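Local coordinates for catechol 1,2-dioxygenase (Burkholderia vietnamiensis, PDB 5TD3), which probably catalyses the intradiol ring cleavage of catechol to cis,cis-muconate with molecular oxygen, at a metal site that holds zinc in this crystal, at residues Leu120-Ala125 and Tyr175-Pro180; Ile134-Asp139 and Ala183-Asn188; Cys166-Ser171 and Ala234-Phe239. All coordinates share one frame; numbering follows the deposited sequence.

How the contacts relate
All three contacts lie in the beta-rich part of the chain, their centres about 10 Å (contacts 1 and 2), about 11 Å (1 and 3) and about 13 Å (2 and 3) apart. Along the chain the first segments come in the order 1, 2, 3 and the second segments repeat it. Contact 3 pairs strands 163-167 and 235-241 in one five-stranded sheet and supplies two histidines to the zinc; contact 1 adds Tyr175 from the loop between strands 163-167 and 190-194. Contact 2 joins the later part of that loop to the loop after strand 131-133, outermost within this chain in the second sheet. The three protein ligands seen thus come from one strand and one loop.

Contact 1. Residues Leu120-Ala125 and Tyr175-Pro180; sequences LYVAGA and YSHFDP. With ZN (zinc ion), chain C.
Tyr175 OH holds the zinc ion at 1.9 Å, and the ring behind that oxygen carries CD1 of Leu120 on one face. The methyl lies off-centre, toward the rim, 3.4 Å from Tyr175 CD1. Leu120 is a fork between two aromatic rings: with CG anti to its own carbonyl carbon (chi1 -58°), CD1 goes to the tyrosine while CD2 sits squarely over Phe178, 3.6 Å from the ring centroid. Both are CH-pi contacts. His235 and His237 are the other protein ligands of the zinc; intradiol dioxygenases normally carry non-haem iron there, so zinc is probably a substitute. Residues 175 to 178 form a type II beta turn, closed by Phe178 N to Tyr175 O at 3.0 Å, which sets three aromatic side chains against residues 120-122. Val122, in the short, weakly bonded strand 122-123, which runs parallel to 318-319, takes the third ring and shares Phe178: CG1 stands over the centre of the His177 ring, 4.0 Å from its centroid, and CG2 reaches Phe178 CE2 at 3.6 Å. His177 NE2 is hydrogen-bonded to Phe187 N. Arg190, from strand 190-194, bridges the segments, NH1 hydrogen-bonding Leu120 O and NH2 hydrogen-bonding Ser176 O.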
# COMPACT_ATOMS: atom_id res chain seq x y z
N LEU A 120 6.14 -1.09 17.36
CA LEU A 120 6.73 -0.05 18.20
C LEU A 120 7.95 -0.51 18.99
O LEU A 120 8.32 0.14 19.98
CB LEU A 120 5.67 0.49 19.16
CG LEU A 120 4.44 1.06 18.43
CD1 LEU A 120 3.45 1.65 19.41
CD2 LEU A 120 4.87 2.09 17.43
N TYR A 121 8.60 -1.60 18.60
CA TYR A 121 9.88 -1.93 19.24
C TYR A 121 10.95 -0.90 18.89
O TYR A 121 10.96 -0.30 17.81
CB TYR A 121 10.34 -3.32 18.81
CG TYR A 121 11.69 -3.73 19.38
CD1 TYR A 121 11.82 -4.09 20.71
CD2 TYR A 121 12.82 -3.76 18.57
CE1 TYR A 121 13.05 -4.48 21.22
CE2 TYR A 121 14.04 -4.14 19.07
CZ TYR A 121 14.16 -4.51 20.39
OH TYR A 121 15.39 -4.90 20.86
N VAL A 122 11.89 -0.70 19.82
CA VAL A 122 13.05 0.16 19.60
C VAL A 122 14.29 -0.56 20.11
O VAL A 122 14.34 -0.98 21.27
CB VAL A 122 12.92 1.54 20.29
CG1 VAL A 122 14.17 2.40 20.02
CG2 VAL A 122 11.62 2.24 19.85
N ALA A 123 15.28 -0.72 19.25
CA ALA A 123 16.51 -1.37 19.66
C ALA A 123 17.38 -0.41 20.47
O ALA A 123 17.32 0.81 20.29
CB ALA A 123 17.24 -1.90 18.43
N GLY A 124 18.18 -0.98 21.38
CA GLY A 124 19.21 -0.25 22.11
C GLY A 124 18.92 0.11 23.56
O GLY A 124 19.68 0.88 24.15
N ALA A 125 17.85 -0.41 24.15
CA ALA A 125 17.44 -0.06 25.50
C ALA A 125 18.44 -0.55 26.55
O ALA A 125 19.20 -1.49 26.30
CB ALA A 125 16.06 -0.62 25.80
N TYR A 175 4.15 5.65 23.39
CA TYR A 175 5.44 5.01 23.61
C TYR A 175 6.57 5.99 23.35
O TYR A 175 6.49 6.80 22.42
CB TYR A 175 5.65 3.83 22.68
CG TYR A 175 4.79 2.63 22.94
CD1 TYR A 175 3.42 2.64 22.69
CD2 TYR A 175 5.35 1.44 23.38
CE1 TYR A 175 2.64 1.52 22.90
CE2 TYR A 175 4.59 0.32 23.58
CZ TYR A 175 3.24 0.36 23.35
OH TYR A 175 2.51 -0.78 23.57
N SER A 176 7.65 5.85 24.11
CA SER A 176 8.83 6.63 23.78
C SER A 176 9.30 6.31 22.36
O SER A 176 9.11 5.19 21.86
CB SER A 176 9.95 6.39 24.81
OG SER A 176 10.35 5.02 24.83
N HIS A 177 9.86 7.33 21.70
CA HIS A 177 10.31 7.31 20.30
C HIS A 177 9.15 7.37 19.31
O HIS A 177 9.38 7.52 18.10
CB HIS A 177 11.18 6.08 20.00
CG HIS A 177 12.35 5.95 20.93
ND1 HIS A 177 13.60 6.45 20.63
CD2 HIS A 177 12.44 5.41 22.17
CE1 HIS A 177 14.42 6.21 21.64
NE2 HIS A 177 13.74 5.58 22.58
N PHE A 178 7.93 7.25 19.81
CA PHE A 178 6.71 7.37 18.99
C PHE A 178 5.71 8.30 19.65
O PHE A 178 4.50 8.19 19.42
CB PHE A 178 6.08 5.99 18.76
CG PHE A 178 7.00 5.01 18.08
CD1 PHE A 178 7.09 4.98 16.69
CD2 PHE A 178 7.76 4.11 18.82
CE1 PHE A 178 7.90 4.08 16.05
CE2 PHE A 178 8.59 3.19 18.18
CZ PHE A 178 8.67 3.18 16.80
N ASP A 179 6.18 9.23 20.47
CA ASP A 179 5.26 10.06 21.23
C ASP A 179 5.12 11.38 20.49
O ASP A 179 6.09 12.15 20.42
CB ASP A 179 5.77 10.28 22.67
CG ASP A 179 4.80 11.08 23.53
OD1 ASP A 179 4.11 11.97 22.99
OD2 ASP A 179 4.76 10.86 24.76
N PRO A 180 3.95 11.68 19.92
CA PRO A 180 3.84 12.88 19.09
C PRO A 180 3.93 14.17 19.88
O PRO A 180 4.15 15.22 19.27
CB PRO A 180 2.46 12.72 18.42
CG PRO A 180 1.67 11.92 19.38
CD PRO A 180 2.67 10.97 20.05
ZN ZN C . 1.95 -2.15 22.46

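Contact 2. Residues Ile134-Asp139 and Ala183-Asn188; sequences IDLDAD and AQRDFN
Asp137 leans against Asn188 and Arg185, and its side chain can be followed outward. CB rests beside the amide of Asn188, 3.8 Å from ND2. Beyond it, CG lies anti to the carbonyl carbon (chi1 -66°), which swings the carboxylate toward the other loop. OD2 accepts Arg185 N at 2.8 Å, on its syn side and fairly straight (162°). OD1 takes the salt bridge, 2.8 Å to Arg185 NE, which approaches from above the carboxylate plane; the two charged groups are turned 60° apart, and NH2 adds only a weak bond. A water also donates to OD1 and reaches Ala183 O. The backbone of Leu136 and Asp137 is held too: Asn188 OD1 accepts both Leu136 N at 2.9 Å and Asp137 N at 3.0 Å, while Asn188 ND2 donates a hydrogen bond to Gln184 OE1 at 2.8 Å, fixing the amide's rotation. The type II turn Arg185-Asn188 presents Arg185 and Asn188 to Asp137. The contact lies at the surface, where the loop after strand 131-133 meets the loop leading into strand 190-194; backbone bonds link Ile134 to Leu189, just before strand 190-194, and to Arg204 of strand 200-206.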
# COMPACT_ATOMS: atom_id res chain seq x y z
N ILE A 134 12.58 1.09 34.75
CA ILE A 134 12.54 1.56 33.37
C ILE A 134 11.68 2.80 33.18
O ILE A 134 11.63 3.35 32.07
CB ILE A 134 12.11 0.44 32.39
CG1 ILE A 134 10.70 -0.04 32.69
CG2 ILE A 134 13.09 -0.73 32.50
CD1 ILE A 134 10.16 -1.07 31.67
N ASP A 135 11.03 3.30 34.24
CA ASP A 135 10.31 4.56 34.14
C ASP A 135 11.29 5.69 34.43
O ASP A 135 11.79 5.82 35.55
CB ASP A 135 9.08 4.61 35.06
CG ASP A 135 9.43 4.55 36.53
OD1 ASP A 135 10.13 3.60 36.96
OD2 ASP A 135 9.02 5.49 37.25
N LEU A 136 11.64 6.44 33.39
CA LEU A 136 12.57 7.56 33.45
C LEU A 136 11.87 8.91 33.55
O LEU A 136 12.41 9.83 34.18
CB LEU A 136 13.47 7.56 32.22
CG LEU A 136 14.16 6.24 31.88
CD1 LEU A 136 14.95 6.37 30.59
CD2 LEU A 136 15.06 5.75 33.02
N ASP A 137 10.71 9.04 32.93
CA ASP A 137 9.96 10.28 32.91
C ASP A 137 8.84 10.22 33.93
O ASP A 137 8.12 9.22 34.01
CB ASP A 137 9.40 10.55 31.52
CG ASP A 137 10.50 10.82 30.51
OD1 ASP A 137 11.32 11.72 30.77
OD2 ASP A 137 10.53 10.13 29.47
N ALA A 138 8.68 11.29 34.71
CA ALA A 138 7.56 11.40 35.62
C ALA A 138 6.24 11.28 34.86
O ALA A 138 6.10 11.78 33.74
CB ALA A 138 7.62 12.73 36.37
N ASP A 139 5.28 10.59 35.46
CA ASP A 139 3.97 10.40 34.85
C ASP A 139 2.97 10.30 35.99
O ASP A 139 2.79 9.23 36.57
CB ASP A 139 3.95 9.15 33.98
CG ASP A 139 2.64 8.97 33.23
OD1 ASP A 139 1.70 9.77 33.42
OD2 ASP A 139 2.55 7.99 32.47
N ALA A 183 7.14 14.26 24.69
CA ALA A 183 7.25 14.38 26.13
C ALA A 183 8.14 13.33 26.78
O ALA A 183 8.41 13.44 27.98
CB ALA A 183 5.86 14.31 26.78
N GLN A 184 8.60 12.32 26.04
CA GLN A 184 9.35 11.23 26.65
C GLN A 184 10.78 11.20 26.15
O GLN A 184 11.04 11.44 24.97
CB GLN A 184 8.70 9.87 26.36
CG GLN A 184 7.28 9.75 26.82
CD GLN A 184 6.76 8.37 26.58
OE1 GLN A 184 7.36 7.39 27.01
NE2 GLN A 184 5.66 8.28 25.87
N ARG A 185 11.71 10.89 27.05
CA ARG A 185 13.11 10.77 26.69
C ARG A 185 13.39 9.39 26.10
O ARG A 185 12.58 8.47 26.20
CB ARG A 185 14.01 11.02 27.90
CG ARG A 185 14.07 9.88 28.88
CD ARG A 185 14.83 10.31 30.12
NE ARG A 185 14.08 11.29 30.90
CZ ARG A 185 14.52 11.84 32.02
NH1 ARG A 185 15.72 11.51 32.49
NH2 ARG A 185 13.78 12.72 32.68
N ASP A 186 14.57 9.26 25.50
CA ASP A 186 15.00 8.00 24.92
C ASP A 186 14.84 6.86 25.92
O ASP A 186 15.23 6.98 27.09
CB ASP A 186 16.46 8.10 24.47
CG ASP A 186 16.65 8.94 23.21
OD1 ASP A 186 15.66 9.26 22.53
OD2 ASP A 186 17.81 9.25 22.87
N PHE A 187 14.21 5.78 25.45
CA PHE A 187 14.03 4.51 26.16
C PHE A 187 13.18 4.64 27.42
O PHE A 187 13.23 3.77 28.30
CB PHE A 187 15.39 3.86 26.47
CG PHE A 187 16.19 3.59 25.24
CD1 PHE A 187 15.72 2.69 24.28
CD2 PHE A 187 17.39 4.25 25.00
CE1 PHE A 187 16.45 2.45 23.13
CE2 PHE A 187 18.12 4.01 23.85
CZ PHE A 187 17.65 3.11 22.91
N ASN A 188 12.36 5.69 27.55
CA ASN A 188 11.38 5.69 28.62
C ASN A 188 10.49 4.47 28.49
O ASN A 188 9.97 4.18 27.41
CB ASN A 188 10.53 6.95 28.61
CG ASN A 188 9.67 7.07 29.84
OD1 ASN A 188 10.14 6.85 30.95
ND2 ASN A 188 8.40 7.40 29.66
O HOH W 1 6.60 7.79 31.96
O HOH W 2 11.48 13.91 28.96

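Contact 3. Residues Cys166-Ser171 and Ala234-Phe239; sequences CWHANS and AHVHFF. With ZN (zinc ion), chain C.
Trp167 and His237 face each other as an antiparallel hydrogen-bonded pair: His237 N gives a bond of 2.9 Å to Trp167 O, and Trp167 N returns one of 3.2 Å to His237 O. The next pair, Cys166 with Phe238, is non-hydrogen-bonded, though Cys166 CA comes close to His237 O in a CA-H...O contact. Aromatic packing occupies the Trp167 side of the sheet. The indole's CG sits between the backbone N and the carbonyl carbon (chi1 64°), folding the ring back across the neighbouring strand, where His237 CB lies 3.3 Å from the centroid of the six-membered ring of Trp167. The imidazole stacks on the five-membered ring, offset and nearly parallel, planes at 6°. At the far end of the indole, Trp167 CH2 lies over the face of Phe239, an edge-to-face pair that Tyr121 joins. These strands, 163-167 and 235-241, are neighbours in one sheet of the beta-sandwich core characteristic of intradiol dioxygenases. Zinc is bound by His235 NE2 at 2.1 Å and His237 NE2 at 2.0 Å, alternate residues of the second strand; Tyr175 is the third protein ligand, and Pro233 O accepts a hydrogen bond from His235 ND1. The indole therefore backs a first-shell ligand. On the reverse side, Cys166 SG touches Val236 CG1 at 3.4 Å and meets the Phe238 ring obliquely. Farther along, water bridges Ala169 N and His235 O, accepting from the first and donating to the second.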
# COMPACT_ATOMS: atom_id res chain seq x y z
N CYS A 166 11.50 -5.49 27.62
CA CYS A 166 10.18 -4.99 27.96
C CYS A 166 9.97 -3.64 27.29
O CYS A 166 10.87 -2.80 27.31
CB CYS A 166 10.06 -4.82 29.48
SG CYS A 166 8.45 -4.31 30.09
N TRP A 167 8.79 -3.42 26.71
CA TRP A 167 8.43 -2.05 26.34
C TRP A 167 6.93 -1.89 26.45
O TRP A 167 6.17 -2.84 26.22
CB TRP A 167 8.93 -1.65 24.93
CG TRP A 167 8.36 -2.41 23.73
CD1 TRP A 167 7.47 -1.94 22.80
CD2 TRP A 167 8.72 -3.73 23.29
NE1 TRP A 167 7.23 -2.89 21.84
CE2 TRP A 167 7.99 -4.00 22.11
CE3 TRP A 167 9.58 -4.72 23.79
CZ2 TRP A 167 8.08 -5.21 21.43
CZ3 TRP A 167 9.68 -5.93 23.11
CH2 TRP A 167 8.94 -6.17 21.94
N HIS A 168 6.49 -0.69 26.83
CA HIS A 168 5.07 -0.43 26.99
C HIS A 168 4.83 1.07 27.00
O HIS A 168 5.77 1.88 27.01
CB HIS A 168 4.51 -1.10 28.26
CG HIS A 168 5.04 -0.50 29.53
ND1 HIS A 168 4.53 0.66 30.08
CD2 HIS A 168 6.05 -0.90 30.34
CE1 HIS A 168 5.20 0.94 31.18
NE2 HIS A 168 6.12 0.02 31.37
N ALA A 169 3.55 1.43 27.00
CA ALA A 169 3.11 2.82 26.86
C ALA A 169 3.01 3.53 28.22
O ALA A 169 3.01 2.90 29.28
CB ALA A 169 1.76 2.86 26.15
N ASN A 170 2.91 4.86 28.16
CA ASN A 170 2.69 5.68 29.35
C ASN A 170 1.18 5.86 29.58
O ASN A 170 0.35 5.20 28.95
CB ASN A 170 3.45 7.00 29.23
CG ASN A 170 2.80 8.01 28.27
OD1 ASN A 170 1.84 7.70 27.57
ND2 ASN A 170 3.33 9.23 28.24
N SER A 171 0.81 6.75 30.51
CA SER A 171 -0.60 6.92 30.86
C SER A 171 -1.41 7.60 29.78
O SER A 171 -2.64 7.64 29.88
CB SER A 171 -0.73 7.70 32.17
OG SER A 171 -0.37 9.05 31.99
N ALA A 234 -4.72 -2.13 27.69
CA ALA A 234 -3.39 -1.94 28.26
C ALA A 234 -2.62 -3.26 28.24
O ALA A 234 -3.18 -4.33 28.53
CB ALA A 234 -3.48 -1.41 29.70
N HIS A 235 -1.33 -3.19 27.91
CA HIS A 235 -0.53 -4.39 27.74
C HIS A 235 0.94 -4.03 27.89
O HIS A 235 1.31 -2.86 27.90
CB HIS A 235 -0.79 -5.02 26.37
CG HIS A 235 -0.48 -4.09 25.24
ND1 HIS A 235 -1.34 -3.09 24.85
CD2 HIS A 235 0.62 -3.97 24.46
CE1 HIS A 235 -0.80 -2.40 23.86
NE2 HIS A 235 0.39 -2.92 23.60
N VAL A 236 1.76 -5.06 27.97
CA VAL A 236 3.21 -4.92 28.08
C VAL A 236 3.82 -5.90 27.10
O VAL A 236 3.40 -7.06 27.06
CB VAL A 236 3.72 -5.21 29.50
CG1 VAL A 236 5.23 -5.11 29.55
CG2 VAL A 236 3.09 -4.25 30.52
N HIS A 237 4.79 -5.44 26.30
CA HIS A 237 5.48 -6.29 25.33
C HIS A 237 6.73 -6.91 25.93
O HIS A 237 7.42 -6.29 26.75
CB HIS A 237 5.93 -5.50 24.09
CG HIS A 237 4.83 -4.86 23.31
ND1 HIS A 237 4.23 -5.48 22.24
CD2 HIS A 237 4.26 -3.64 23.41
CE1 HIS A 237 3.30 -4.68 21.73
NE2 HIS A 237 3.31 -3.55 22.42
N PHE A 238 7.07 -8.10 25.43
CA PHE A 238 8.32 -8.77 25.76
C PHE A 238 8.96 -9.46 24.55
O PHE A 238 8.28 -10.08 23.73
CB PHE A 238 8.13 -9.84 26.85
CG PHE A 238 7.65 -9.29 28.15
CD1 PHE A 238 8.53 -8.75 29.07
CD2 PHE A 238 6.30 -9.32 28.47
CE1 PHE A 238 8.09 -8.25 30.28
CE2 PHE A 238 5.85 -8.83 29.69
CZ PHE A 238 6.75 -8.30 30.59
N PHE A 239 10.28 -9.35 24.47
CA PHE A 239 11.15 -10.29 23.77
C PHE A 239 11.90 -11.07 24.84
O PHE A 239 12.33 -10.48 25.83
CB PHE A 239 12.21 -9.59 22.91
CG PHE A 239 11.74 -9.09 21.57
CD1 PHE A 239 10.78 -9.76 20.85
CD2 PHE A 239 12.33 -7.96 21.03
CE1 PHE A 239 10.38 -9.27 19.60
CE2 PHE A 239 11.94 -7.47 19.79
CZ PHE A 239 10.95 -8.13 19.08
ZN ZN C . 1.95 -2.15 22.46
O HOH W 3 1.83 -0.68 26.08